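Local coordinates for protein prepilin (Salmonella typhi, PDB 3FHV) that is the soluble part of a type IVb pilin that probably builds the pilus and interacts with the chloride channel CFTR, at residues Thr9-Thr12 with Asn13-Leu17. Residues are numbered along the deposited sequence; the frame is centred on the assembly and turned at random.
Sequences TELT and NYQTL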
loop_
_atom_site.group_PDB
_atom_site.type_symbol
_atom_site.label_atom_id
_atom_site.label_comp_id
_atom_site.label_asym_id
_atom_site.label_seq_id
_atom_site.Cartn_x
_atom_site.Cartn_y
_atom_site.Cartn_z
ATOM N N THR A 9 0.879 -10.881 6.954
ATOM C CA THR A 9 0.516 -9.464 6.973
ATOM C C THR A 9 1.743 -8.636 7.322
ATOM O O THR A 9 2.023 -7.622 6.688
ATOM C CB THR A 9 -0.575 -9.161 8.032
ATOM O OG1 THR A 9 -1.767 -9.877 7.701
ATOM C CG2 THR A 9 -0.893 -7.655 8.066
ATOM N N GLU A 10 2.468 -9.093 8.337
ATOM C CA GLU A 10 3.661 -8.413 8.805
ATOM C C GLU A 10 4.679 -8.228 7.682
ATOM O O GLU A 10 5.226 -7.135 7.499
ATOM C CB GLU A 10 4.278 -9.202 9.966
ATOM C CG GLU A 10 3.422 -9.245 11.243
ATOM C CD GLU A 10 2.116 -10.037 11.090
ATOM O OE1 GLU A 10 2.062 -10.977 10.268
ATOM O OE2 GLU A 10 1.145 -9.730 11.813
ATOM N N LEU A 11 4.922 -9.294 6.924
ATOM C CA LEU A 11 5.876 -9.247 5.823
ATOM C C LEU A 11 5.437 -8.214 4.785
ATOM O O LEU A 11 6.228 -7.387 4.326
ATOM C CB LEU A 11 5.987 -10.624 5.169
ATOM C CG LEU A 11 7.046 -10.770 4.078
ATOM C CD1 LEU A 11 8.441 -10.639 4.679
ATOM C CD2 LEU A 11 6.895 -12.126 3.410
ATOM N N THR A 12 4.162 -8.264 4.427
ATOM C CA THR A 12 3.611 -7.334 3.457
ATOM C C THR A 12 3.695 -5.898 3.974
ATOM O O THR A 12 3.923 -4.962 3.196
ATOM C CB THR A 12 2.141 -7.685 3.147
ATOM O OG1 THR A 12 2.087 -9.017 2.622
ATOM C CG2 THR A 12 1.547 -6.706 2.117
ATOM N N ASN A 13 3.515 -5.725 5.281
ATOM C CA ASN A 13 3.569 -4.392 5.875
ATOM C C ASN A 13 4.954 -3.777 5.748
ATOM O O ASN A 13 5.084 -2.612 5.379
ATOM C CB ASN A 13 3.146 -4.420 7.358
ATOM C CG ASN A 13 1.635 -4.406 7.534
ATOM O OD1 ASN A 13 0.906 -3.923 6.669
ATOM N ND2 ASN A 13 1.164 -4.906 8.672
ATOM N N TYR A 14 5.992 -4.555 6.047
ATOM C CA TYR A 14 7.348 -4.027 5.946
ATOM C C TYR A 14 7.727 -3.774 4.494
ATOM O O TYR A 14 8.381 -2.788 4.182
ATOM C CB TYR A 14 8.355 -4.995 6.582
ATOM C CG TYR A 14 8.097 -5.222 8.055
ATOM C CD1 TYR A 14 7.916 -4.142 8.924
ATOM C CD2 TYR A 14 7.985 -6.511 8.569
ATOM C CE1 TYR A 14 7.615 -4.348 10.276
ATOM C CE2 TYR A 14 7.689 -6.724 9.909
ATOM C CZ TYR A 14 7.499 -5.644 10.753
ATOM O OH TYR A 14 7.167 -5.857 12.066
ATOM N N GLN A 15 7.312 -4.665 3.602
ATOM C CA GLN A 15 7.650 -4.508 2.197
ATOM C C GLN A 15 7.006 -3.260 1.606
ATOM O O GLN A 15 7.668 -2.490 0.900
ATOM C CB GLN A 15 7.249 -5.767 1.411
ATOM C CG GLN A 15 8.160 -6.961 1.700
ATOM C CD GLN A 15 7.655 -8.260 1.095
ATOM O OE1 GLN A 15 6.806 -8.252 0.218
ATOM N NE2 GLN A 15 8.187 -9.385 1.565
ATOM N N THR A 16 5.728 -3.048 1.910
ATOM C CA THR A 16 5.031 -1.879 1.393
ATOM C C THR A 16 5.531 -0.590 2.043
ATOM O O THR A 16 5.635 0.436 1.374
ATOM C CB THR A 16 3.486 -1.999 1.568
ATOM O OG1 THR A 16 3.163 -2.318 2.924
ATOM C CG2 THR A 16 2.925 -3.082 0.658
ATOM N N LEU A 17 5.831 -0.643 3.344
ATOM C CA LEU A 17 6.342 0.525 4.056
ATOM C C LEU A 17 7.656 0.942 3.390
ATOM O O LEU A 17 7.910 2.129 3.184
ATOM C CB LEU A 17 6.578 0.205 5.546
ATOM C CG LEU A 17 7.178 1.323 6.416
ATOM C CD1 LEU A 17 6.277 2.549 6.391
ATOM C CD2 LEU A 17 7.381 0.821 7.840
#
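Successive turns of the N-terminal helix 8-25 meet here, with Thr9, Glu10, Leu11 and Thr12 each set against the residue four places on. Backbone i to i+4 hydrogen bonds join them, among them Asn13 N to Thr9 O at 2.8 Å. The amide of Gln15 crosses the side chain of Leu11. Its NE2 comes within 3.1 Å of Leu11 CG, and both methyls are also near. With CG beside its backbone N (chi1 -72°) and the chain extended beyond it, the amide reaches back to Leu11. Both residues also touch Met108 on helix 98-111. In the type IV pilin fold the N-terminal helix packs on an antiparallel sheet. Tyr14 serves that packing: its side chain touches Ile73, its ring meets that of Phe152, and its OH is hydrogen-bonded to Thr93. The CD2 side of the ring passes obliquely by Glu10 O, with CD2 at 3.0 Å. Thr9 and Asn13 run side by side, with Thr9 CG2 3.5 Å from Asn13 ND2. Thr12 O accepts a hydrogen bond from Thr16 N at 2.9 Å. Thr16 OG1 sits between its own backbone N and carbonyl carbon (chi1 52°). It is 2.8 Å from Thr12 O and 3.1 Å from Asn13 O, and its single proton could go to either. Thr9 OG1 is hydrogen-bonded to Asp57 O of the second subunit. Thr12 OG1 has one proton for two acceptors, Gly8 O and the second subunit's Gly61 O.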